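Local coordinates for 1,3-alpha-isomaltosidase (Kribbella flavida DSM 17836, PDB 5X3I), which hydrolyses the alpha-1,3-glucosidic linkages of a cyclic tetrasaccharide derived from starch, releasing isomaltose inside the cell, at residues Arg219-Ala227 with Arg520-Ala528; Val298-Asn309 with Pro590-His601. The protein carries 1 engineered substitution. All coordinates share one frame; numbering follows the deposited sequence.

Interaction 1: Arg219-Ala227 with Arg520-Ala528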
loop_
_atom_site.group_PDB
_atom_site.type_symbol
_atom_site.label_atom_id
_atom_site.label_comp_id
_atom_site.label_asym_id
_atom_site.label_seq_id
_atom_site.Cartn_x
_atom_site.Cartn_y
_atom_site.Cartn_z
ATOM N N ARG A 219 1.996 -9.630 4.098
ATOM C CA ARG A 219 0.907 -8.655 4.114
ATOM C C ARG A 219 1.121 -7.568 3.060
ATOM O O ARG A 219 2.177 -7.509 2.434
ATOM C CB ARG A 219 0.788 -8.041 5.514
ATOM C CG ARG A 219 0.612 -9.092 6.612
ATOM C CD ARG A 219 0.777 -8.534 8.023
ATOM N NE ARG A 219 0.571 -9.583 9.026
ATOM C CZ ARG A 219 0.858 -9.464 10.318
ATOM N NH1 ARG A 219 1.371 -8.338 10.792
ATOM N NH2 ARG A 219 0.633 -10.480 11.139
ATOM N N THR A 220 0.136 -6.691 2.883
ATOM C CA THR A 220 0.283 -5.649 1.882
ATOM C C THR A 220 -0.591 -4.413 2.116
ATOM O O THR A 220 -1.684 -4.498 2.651
ATOM C CB THR A 220 -0.012 -6.224 0.475
ATOM O OG1 THR A 220 0.153 -5.212 -0.526
ATOM C CG2 THR A 220 -1.429 -6.784 0.408
ATOM N N TYR A 221 -0.100 -3.271 1.645
ATOM C CA TYR A 221 -0.880 -2.045 1.598
ATOM C C TYR A 221 -1.911 -2.049 0.466
ATOM O O TYR A 221 -2.839 -1.256 0.463
ATOM C CB TYR A 221 0.013 -0.823 1.371
ATOM C CG TYR A 221 1.239 -0.635 2.234
ATOM C CD1 TYR A 221 1.184 0.138 3.373
ATOM C CD2 TYR A 221 2.466 -1.137 1.841
ATOM C CE1 TYR A 221 2.302 0.375 4.120
ATOM C CE2 TYR A 221 3.592 -0.904 2.575
ATOM C CZ TYR A 221 3.506 -0.154 3.721
ATOM O OH TYR A 221 4.622 0.080 4.471
ATOM N N LEU A 222 -1.700 -2.893 -0.528
ATOM C CA LEU A 222 -2.465 -2.791 -1.762
ATOM C C LEU A 222 -2.916 -4.167 -2.266
ATOM O O LEU A 222 -2.423 -4.644 -3.278
ATOM C CB LEU A 222 -1.634 -2.083 -2.838
ATOM C CG LEU A 222 -2.366 -1.181 -3.846
ATOM C CD1 LEU A 222 -1.373 -0.429 -4.766
ATOM C CD2 LEU A 222 -3.418 -1.919 -4.666
ATOM N N PRO A 223 -3.821 -4.822 -1.527
ATOM C CA PRO A 223 -4.362 -6.113 -1.971
ATOM C C PRO A 223 -5.449 -5.956 -3.022
ATOM O O PRO A 223 -6.084 -4.912 -3.033
ATOM C CB PRO A 223 -4.946 -6.700 -0.690
ATOM C CG PRO A 223 -5.435 -5.513 0.054
ATOM C CD PRO A 223 -4.471 -4.361 -0.287
ATOM N N MET A 224 -5.665 -6.967 -3.863
ATOM C CA MET A 224 -6.898 -7.078 -4.647
ATOM C C MET A 224 -7.402 -8.537 -4.694
ATOM O O MET A 224 -6.613 -9.448 -4.857
ATOM C CB MET A 224 -6.703 -6.593 -6.084
ATOM C CG MET A 224 -6.044 -5.240 -6.257
ATOM S SD MET A 224 -5.979 -4.808 -8.005
ATOM C CE MET A 224 -5.000 -3.292 -7.886
ATOM N N PRO A 225 -8.724 -8.744 -4.627
ATOM C CA PRO A 225 -9.243 -10.117 -4.729
ATOM C C PRO A 225 -9.273 -10.573 -6.181
ATOM O O PRO A 225 -10.334 -10.815 -6.735
ATOM C CB PRO A 225 -10.649 -9.999 -4.156
ATOM C CG PRO A 225 -11.055 -8.594 -4.456
ATOM C CD PRO A 225 -9.795 -7.769 -4.370
ATOM N N PHE A 226 -8.110 -10.623 -6.804
ATOM C CA PHE A 226 -8.008 -10.936 -8.222
ATOM C C PHE A 226 -6.689 -11.627 -8.474
ATOM O O PHE A 226 -5.696 -11.298 -7.848
ATOM C CB PHE A 226 -8.124 -9.669 -9.091
ATOM C CG PHE A 226 -7.512 -9.821 -10.468
ATOM C CD1 PHE A 226 -8.273 -10.278 -11.530
ATOM C CD2 PHE A 226 -6.172 -9.544 -10.686
ATOM C CE1 PHE A 226 -7.717 -10.436 -12.790
ATOM C CE2 PHE A 226 -5.610 -9.707 -11.949
ATOM C CZ PHE A 226 -6.384 -10.157 -12.996
ATOM N N ALA A 227 -6.675 -12.587 -9.389
ATOM C CA ALA A 227 -5.428 -13.244 -9.762
ATOM C C ALA A 227 -5.503 -13.905 -11.129
ATOM O O ALA A 227 -6.579 -14.254 -11.602
ATOM C CB ALA A 227 -5.047 -14.276 -8.725
ATOM N N ARG A 520 0.974 4.696 -1.331
ATOM C CA ARG A 520 1.317 3.321 -0.963
ATOM C C ARG A 520 0.108 2.370 -0.930
ATOM O O ARG A 520 0.224 1.204 -1.262
ATOM C CB ARG A 520 2.065 3.297 0.368
ATOM C CG ARG A 520 1.217 3.564 1.600
ATOM C CD ARG A 520 2.075 3.720 2.840
ATOM N NE ARG A 520 1.254 3.866 4.030
ATOM C CZ ARG A 520 1.674 4.362 5.186
ATOM N NH1 ARG A 520 2.923 4.795 5.318
ATOM N NH2 ARG A 520 0.835 4.428 6.214
ATOM N N ALA A 521 -1.048 2.893 -0.531
ATOM C CA ALA A 521 -2.207 2.080 -0.202
ATOM C C ALA A 521 -3.248 2.117 -1.296
ATOM O O ALA A 521 -3.371 3.102 -2.014
ATOM C CB ALA A 521 -2.819 2.531 1.098
ATOM N N GLY A 522 -3.972 1.014 -1.443
ATOM C CA GLY A 522 -5.016 0.933 -2.437
ATOM C C GLY A 522 -5.779 -0.376 -2.398
ATOM O O GLY A 522 -5.603 -1.189 -1.487
ATOM N N PHE A 523 -6.617 -0.570 -3.403
ATOM C CA PHE A 523 -7.481 -1.731 -3.506
ATOM C C PHE A 523 -7.895 -1.824 -4.958
ATOM O O PHE A 523 -7.405 -1.066 -5.797
ATOM C CB PHE A 523 -8.713 -1.607 -2.594
ATOM C CG PHE A 523 -9.400 -2.929 -2.293
ATOM C CD1 PHE A 523 -8.792 -3.870 -1.482
ATOM C CD2 PHE A 523 -10.649 -3.222 -2.829
ATOM C CE1 PHE A 523 -9.422 -5.082 -1.201
ATOM C CE2 PHE A 523 -11.282 -4.437 -2.564
ATOM C CZ PHE A 523 -10.668 -5.361 -1.746
ATOM N N THR A 524 -8.821 -2.731 -5.240
ATOM C CA THR A 524 -9.454 -2.823 -6.540
ATOM C C THR A 524 -9.959 -1.444 -6.972
ATOM O O THR A 524 -10.652 -0.777 -6.222
ATOM C CB THR A 524 -10.662 -3.812 -6.501
ATOM O OG1 THR A 524 -10.234 -5.105 -6.043
ATOM C CG2 THR A 524 -11.297 -3.934 -7.869
ATOM N N GLY A 525 -9.610 -1.028 -8.183
ATOM C CA GLY A 525 -9.988 0.288 -8.667
ATOM C C GLY A 525 -8.888 1.341 -8.574
ATOM O O GLY A 525 -8.936 2.339 -9.289
ATOM N N SER A 526 -7.894 1.116 -7.717
ATOM C CA SER A 526 -6.772 2.047 -7.589
ATOM C C SER A 526 -5.978 2.232 -8.894
ATOM O O SER A 526 -5.255 3.217 -9.046
ATOM C CB SER A 526 -5.821 1.599 -6.476
ATOM O OG SER A 526 -6.366 1.880 -5.210
ATOM N N GLN A 527 -6.133 1.296 -9.827
ATOM C CA GLN A 527 -5.460 1.359 -11.122
ATOM C C GLN A 527 -5.690 2.711 -11.818
ATOM O O GLN A 527 -4.826 3.206 -12.525
ATOM C CB GLN A 527 -5.938 0.230 -12.050
ATOM C CG GLN A 527 -5.606 -1.207 -11.607
ATOM C CD GLN A 527 -6.726 -1.846 -10.796
ATOM O OE1 GLN A 527 -7.494 -1.150 -10.141
ATOM N NE2 GLN A 527 -6.821 -3.182 -10.842
ATOM N N ALA A 528 -6.865 3.287 -11.612
ATOM C CA ALA A 528 -7.236 4.509 -12.296
ATOM C C ALA A 528 -6.625 5.759 -11.666
ATOM O O ALA A 528 -6.756 6.840 -12.220
ATOM C CB ALA A 528 -8.755 4.643 -12.342
#
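Tyr-221 and Leu-222 run beside Ala-521 and Gly-522, CA to CA 4.7 Å and 4.6 Å respectively, and one cross-segment hydrogen bond joins the backbones, from Gly-522 N to Tyr-221 O (3.2 Å), its donor lying above the carbonyl plane. Further along, the CA-H groups of Leu-222 and Phe-523 point at Gly-522 O and Pro-223 O. Leu-222 CG sits 3.7 Å from Gly-522 CA, where glycine, lacking a CB, avoids crowding CG and Ser-526 OG. Arg-520 CB lies over one face of the Tyr-221 ring, and the extended chain beyond brings CD 3.6 Å from CE1 of that ring, which sits over one face of the guanidinium, planes 31° apart; Arg-520 also forms a salt bridge with Glu-474, while Tyr-221 OH hydrogen-bonds to Asp-536 N. Phe-523, its CG turned anti to N (chi1 -161°), swings its ring back to the prolines, CD1 nearing Pro-223 O and CZ meeting Pro-225 CD at 3.7 Å. Trimming this side chain to an alanine is likely to leave a gap beside both prolines. Met-224 SD rests 3.4 Å from Gln-527 NE2, which donates its hydrogen bond elsewhere, to Cys-557 O. Phe-523 to Ser-526 form a type II turn, and the whole is a domain interface: the galactose mutarotase-like domain, where a loop runs into strand 223-230, packed on a TIM-barrel loop whose Arg-520 borders the active site.

Interaction 2: Val298-Asn309 with Pro590-His601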
loop_
_atom_site.group_PDB
_atom_site.type_symbol
_atom_site.label_atom_id
_atom_site.label_comp_id
_atom_site.label_asym_id
_atom_site.label_seq_id
_atom_site.Cartn_x
_atom_site.Cartn_y
_atom_site.Cartn_z
ATOM N N VAL A 298 7.065 12.045 -15.143
ATOM C CA VAL A 298 7.039 11.117 -14.003
ATOM C C VAL A 298 8.113 10.049 -14.163
ATOM O O VAL A 298 8.516 9.418 -13.189
ATOM C CB VAL A 298 5.653 10.422 -13.795
ATOM C CG1 VAL A 298 4.551 11.448 -13.706
ATOM C CG2 VAL A 298 5.364 9.389 -14.887
ATOM N N PHE A 299 8.618 9.887 -15.382
ATOM C CA PHE A 299 9.646 8.889 -15.627
ATOM C C PHE A 299 11.066 9.358 -15.330
ATOM O O PHE A 299 12.014 8.598 -15.480
ATOM C CB PHE A 299 9.548 8.392 -17.064
ATOM C CG PHE A 299 8.326 7.576 -17.321
ATOM C CD1 PHE A 299 8.103 6.408 -16.604
ATOM C CD2 PHE A 299 7.395 7.965 -18.259
ATOM C CE1 PHE A 299 6.974 5.640 -16.822
ATOM C CE2 PHE A 299 6.261 7.192 -18.487
ATOM C CZ PHE A 299 6.058 6.036 -17.772
ATOM N N ARG A 300 11.217 10.595 -14.874
ATOM C CA ARG A 300 12.528 11.055 -14.456
ATOM C C ARG A 300 12.796 10.661 -13.005
ATOM O O ARG A 300 11.914 10.146 -12.329
ATOM C CB ARG A 300 12.639 12.570 -14.631
ATOM C CG ARG A 300 12.357 13.039 -16.050
ATOM C CD ARG A 300 12.514 14.534 -16.168
ATOM N NE ARG A 300 13.889 14.952 -15.949
ATOM C CZ ARG A 300 14.269 16.218 -15.805
ATOM N NH1 ARG A 300 13.363 17.192 -15.825
ATOM N NH2 ARG A 300 15.551 16.510 -15.635
ATOM N N LEU A 301 13.992 10.950 -12.511
ATOM C CA LEU A 301 14.337 10.569 -11.150
ATOM C C LEU A 301 13.560 11.403 -10.137
ATOM O O LEU A 301 13.465 12.630 -10.267
ATOM C CB LEU A 301 15.836 10.712 -10.903
ATOM C CG LEU A 301 16.291 10.584 -9.441
ATOM C CD1 LEU A 301 16.000 9.183 -8.892
ATOM C CD2 LEU A 301 17.780 10.938 -9.285
ATOM N N TRP A 302 12.991 10.720 -9.151
ATOM C CA TRP A 302 12.337 11.359 -8.012
ATOM C C TRP A 302 13.276 11.404 -6.811
ATOM O O TRP A 302 13.788 10.371 -6.377
ATOM C CB TRP A 302 11.052 10.618 -7.619
ATOM C CG TRP A 302 9.947 10.656 -8.610
ATOM C CD1 TRP A 302 10.015 10.337 -9.936
ATOM C CD2 TRP A 302 8.589 11.013 -8.354
ATOM N NE1 TRP A 302 8.788 10.480 -10.516
ATOM C CE2 TRP A 302 7.890 10.891 -9.569
ATOM C CE3 TRP A 302 7.890 11.416 -7.209
ATOM C CZ2 TRP A 302 6.528 11.154 -9.677
ATOM C CZ3 TRP A 302 6.533 11.682 -7.318
ATOM C CH2 TRP A 302 5.868 11.553 -8.545
ATOM N N ALA A 303 13.482 12.596 -6.264
ATOM C CA ALA A 303 14.342 12.752 -5.103
ATOM C C ALA A 303 13.492 13.049 -3.890
ATOM O O ALA A 303 12.504 13.773 -3.986
ATOM C CB ALA A 303 15.368 13.851 -5.317
ATOM N N SER A 304 13.862 12.459 -2.760
ATOM C CA SER A 304 13.114 12.645 -1.538
ATOM C C SER A 304 13.980 12.436 -0.288
ATOM O O SER A 304 14.931 11.666 -0.311
ATOM C CB SER A 304 11.917 11.671 -1.528
ATOM O OG SER A 304 11.051 11.904 -0.447
ATOM N N GLY A 305 13.659 13.150 0.787
ATOM C CA GLY A 305 13.957 12.647 2.110
ATOM C C GLY A 305 13.219 13.402 3.195
ATOM O O GLY A 305 13.078 14.631 3.154
ATOM N N ASN A 306 12.898 12.683 4.263
ATOM C CA ASN A 306 11.893 13.197 5.174
ATOM C C ASN A 306 12.414 14.399 5.934
ATOM O O ASN A 306 11.666 15.293 6.282
ATOM C CB ASN A 306 11.428 12.127 6.157
ATOM C CG ASN A 306 10.488 12.688 7.187
ATOM O OD1 ASN A 306 10.917 13.129 8.243
ATOM N ND2 ASN A 306 9.211 12.741 6.855
ATOM N N GLU A 307 13.718 14.432 6.135
ATOM C CA GLU A 307 14.313 15.485 6.926
ATOM C C GLU A 307 14.577 16.770 6.129
ATOM O O GLU A 307 15.158 17.702 6.677
ATOM C CB GLU A 307 15.590 14.986 7.600
ATOM C CG GLU A 307 15.278 13.913 8.624
ATOM C CD GLU A 307 16.417 13.639 9.575
ATOM O OE1 GLU A 307 17.583 13.821 9.180
ATOM O OE2 GLU A 307 16.136 13.237 10.720
ATOM N N TRP A 308 14.153 16.861 4.865
ATOM C CA TRP A 308 14.350 18.162 4.260
ATOM C C TRP A 308 13.087 18.923 4.587
ATOM O O TRP A 308 12.141 18.972 3.806
ATOM C CB TRP A 308 14.501 18.022 2.738
ATOM C CG TRP A 308 15.518 17.008 2.269
ATOM C CD1 TRP A 308 16.611 16.573 2.950
ATOM C CD2 TRP A 308 15.552 16.344 0.995
ATOM N NE1 TRP A 308 17.318 15.679 2.194
ATOM C CE2 TRP A 308 16.691 15.522 0.987
ATOM C CE3 TRP A 308 14.737 16.379 -0.143
ATOM C CZ2 TRP A 308 17.021 14.718 -0.102
ATOM C CZ3 TRP A 308 15.061 15.570 -1.220
ATOM C CH2 TRP A 308 16.197 14.759 -1.195
ATOM N N ASN A 309 13.167 19.622 5.712
ATOM C CA ASN A 309 12.015 20.265 6.329
ATOM C C ASN A 309 11.980 21.781 6.267
ATOM O O ASN A 309 11.192 22.395 6.982
ATOM C CB ASN A 309 11.812 19.746 7.761
ATOM C CG ASN A 309 12.796 20.295 8.734
ATOM O OD1 ASN A 309 13.956 20.480 8.421
ATOM N ND2 ASN A 309 12.336 20.544 9.937
ATOM N N PRO A 590 9.294 1.363 -13.624
ATOM C CA PRO A 590 8.406 2.469 -13.997
ATOM C C PRO A 590 8.707 3.793 -13.272
ATOM O O PRO A 590 8.632 4.843 -13.883
ATOM C CB PRO A 590 7.021 1.945 -13.613
ATOM C CG PRO A 590 7.140 0.464 -13.740
ATOM C CD PRO A 590 8.530 0.158 -13.251
ATOM N N ILE A 591 9.041 3.723 -11.991
ATOM C CA ILE A 591 9.310 4.909 -11.198
ATOM C C ILE A 591 10.600 4.743 -10.407
ATOM O O ILE A 591 10.723 3.843 -9.557
ATOM C CB ILE A 591 8.159 5.224 -10.216
ATOM C CG1 ILE A 591 6.820 5.356 -10.952
ATOM C CG2 ILE A 591 8.480 6.476 -9.403
ATOM C CD1 ILE A 591 6.680 6.627 -11.769
ATOM N N MET A 592 11.544 5.626 -10.697
ATOM C CA MET A 592 12.850 5.646 -10.065
ATOM C C MET A 592 12.860 6.735 -9.013
ATOM O O MET A 592 12.715 7.929 -9.334
ATOM C CB MET A 592 13.951 5.873 -11.109
ATOM C CG MET A 592 15.354 5.801 -10.541
ATOM S SD MET A 592 16.626 6.214 -11.745
ATOM C CE MET A 592 18.073 5.738 -10.809
ATOM N N GLN A 593 12.978 6.318 -7.756
ATOM C CA GLN A 593 12.858 7.227 -6.620
ATOM C C GLN A 593 13.734 6.798 -5.448
ATOM O O GLN A 593 13.786 5.611 -5.117
ATOM C CB GLN A 593 11.391 7.304 -6.163
ATOM C CG GLN A 593 11.128 8.252 -4.993
ATOM C CD GLN A 593 10.633 7.561 -3.714
ATOM O OE1 GLN A 593 9.907 8.161 -2.929
ATOM N NE2 GLN A 593 11.048 6.318 -3.493
ATOM N N TYR A 594 14.375 7.754 -4.785
ATOM C CA TYR A 594 15.015 7.461 -3.511
ATOM C C TYR A 594 14.338 8.267 -2.414
ATOM O O TYR A 594 13.719 9.292 -2.678
ATOM C CB TYR A 594 16.528 7.737 -3.542
ATOM C CG TYR A 594 16.972 9.194 -3.667
ATOM C CD1 TYR A 594 16.926 10.053 -2.582
ATOM C CD2 TYR A 594 17.505 9.678 -4.854
ATOM C CE1 TYR A 594 17.353 11.370 -2.684
ATOM C CE2 TYR A 594 17.938 11.009 -4.968
ATOM C CZ TYR A 594 17.863 11.839 -3.875
ATOM O OH TYR A 594 18.280 13.139 -3.963
ATOM N N HIS A 595 14.453 7.780 -1.183
ATOM C CA HIS A 595 13.754 8.360 -0.045
ATOM C C HIS A 595 14.444 7.968 1.259
ATOM O O HIS A 595 15.197 7.000 1.295
ATOM C CB HIS A 595 12.291 7.904 -0.059
ATOM C CG HIS A 595 11.452 8.492 1.033
ATOM N ND1 HIS A 595 11.506 9.820 1.384
ATOM C CD2 HIS A 595 10.525 7.925 1.842
ATOM C CE1 HIS A 595 10.655 10.049 2.367
ATOM N NE2 HIS A 595 10.045 8.915 2.661
ATOM N N SER A 596 14.198 8.722 2.322
ATOM C CA SER A 596 14.779 8.408 3.620
ATOM C C SER A 596 13.829 8.769 4.758
ATOM O O SER A 596 13.146 9.789 4.715
ATOM C CB SER A 596 16.126 9.127 3.799
ATOM O OG SER A 596 15.962 10.520 3.947
ATOM N N GLU A 597 13.807 7.911 5.775
ATOM C CA GLU A 597 12.908 8.033 6.923
ATOM C C GLU A 597 13.340 9.128 7.891
ATOM O O GLU A 597 14.522 9.429 7.994
ATOM C CB GLU A 597 12.845 6.684 7.662
ATOM C CG GLU A 597 11.786 6.575 8.747
ATOM C CD GLU A 597 11.688 5.164 9.330
ATOM O OE1 GLU A 597 12.730 4.533 9.593
ATOM O OE2 GLU A 597 10.561 4.692 9.512
ATOM N N PHE A 598 12.382 9.673 8.635
ATOM C CA PHE A 598 12.660 10.600 9.723
ATOM C C PHE A 598 13.665 9.988 10.706
ATOM O O PHE A 598 13.485 8.862 11.144
ATOM C CB PHE A 598 11.353 10.925 10.442
ATOM C CG PHE A 598 11.503 11.804 11.651
ATOM C CD1 PHE A 598 11.788 13.148 11.520
ATOM C CD2 PHE A 598 11.300 11.291 12.922
ATOM C CE1 PHE A 598 11.897 13.955 12.630
ATOM C CE2 PHE A 598 11.408 12.093 14.033
ATOM C CZ PHE A 598 11.700 13.427 13.887
ATOM N N ASN A 599 14.775 10.689 10.919
ATOM C CA ASN A 599 15.824 10.355 11.903
ATOM C C ASN A 599 15.865 11.150 13.225
ATOM O O ASN A 599 16.878 11.109 13.910
ATOM C CB ASN A 599 17.199 10.410 11.247
ATOM C CG ASN A 599 18.232 9.561 11.989
ATOM O OD1 ASN A 599 17.882 8.642 12.733
ATOM N ND2 ASN A 599 19.503 9.879 11.803
ATOM N N HIS A 600 14.866 11.985 13.491
ATOM C CA HIS A 600 14.887 12.941 14.609
ATOM C C HIS A 600 15.929 14.034 14.425
ATOM O O HIS A 600 16.405 14.612 15.397
ATOM C CB HIS A 600 15.138 12.243 15.958
ATOM C CG HIS A 600 14.135 11.187 16.292
ATOM N ND1 HIS A 600 12.986 11.453 17.004
ATOM C CD2 HIS A 600 14.109 9.864 16.014
ATOM C CE1 HIS A 600 12.292 10.339 17.145
ATOM N NE2 HIS A 600 12.952 9.359 16.555
ATOM N N HIS A 601 16.233 14.345 13.193
ATOM C CA HIS A 601 17.144 15.397 12.858
ATOM C C HIS A 601 18.448 15.273 13.610
ATOM O O HIS A 601 18.979 16.234 14.046
ATOM C CB HIS A 601 16.500 16.739 13.096
ATOM C CG HIS A 601 15.440 17.069 12.111
ATOM N ND1 HIS A 601 15.724 17.404 10.817
ATOM C CD2 HIS A 601 14.100 17.086 12.218
ATOM C CE1 HIS A 601 14.602 17.634 10.171
ATOM N NE2 HIS A 601 13.604 17.451 11.001
HETATM O O HOH W 1 10.767 7.787 -12.676
HETATM O O HOH W 2 17.169 11.207 1.440
HETATM O O HOH W 3 8.779 10.533 -1.604
HETATM O O HOH W 4 11.626 16.324 9.183
HETATM O O HOH W 5 18.295 16.461 9.609
HETATM O O HOH W 6 19.450 12.429 10.675
#
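With CG anti to the carbonyl carbon (chi1 -66°) and the chain extended beyond it, Glu-307 carries its carboxylate to the backbone of Asn-599 and His-601. Their N atoms grip OE2 from opposite faces of its plane, His-601 N at 2.7 Å and Asn-599 N at 2.9 Å, and the imidazole of His-601 stacks nearly parallel to the carboxylate, 6° between planes. Tyr-594, its CG between N and the carbonyl carbon (chi1 68°), lays a ring face against Ala-303 CA, 4.0 Å from the ring centroid, while its OH is hydrogen-bonded with His-321 NE2. Trp-302 receives Ile-591 CG2 over its five-membered ring, and its NE1 donates to Val-298 O (2.9 Å), which lies near the indole plane. Between the backbones, Trp-302 N donates to Met-592 O and Tyr-594 N to Trp-302 O, bracketing Gln-593 in a parallel bridge; Asn-306 N continues to Ser-596 O. Waters join the segments too, one linking Ser-304 OG to Gln-593 OE1. Strands 302-304 and 591-593, the first and last of the eight, thus close the barrel, with strand 330-333 beside the former and helices 311-323 and 622-650 packed against Leu-301.

The two contacts illustrate how one catalytic barrel is both closed and covered. Interaction 2 seals the cylinder where its first and last strands meet, whereas interaction 1 fastens the galactose mutarotase-like domain to the loop after strand 517-519. Their centres lie 23 Å apart and their nearest atoms about 9 Å. Both approach Asp-536, the probable proton donor: the Tyr-221 side chain lies about 4 Å from its side chain, that of Glu-597 about 5 Å. Bound glycerol, probably from the crystallisation liquor, lies about 3 Å from the Arg-520 side chain and again about 3 Å from that of His-595, which is about 8 Å from the side chain of Ala-471, an engineered replacement of the inferred nucleophile.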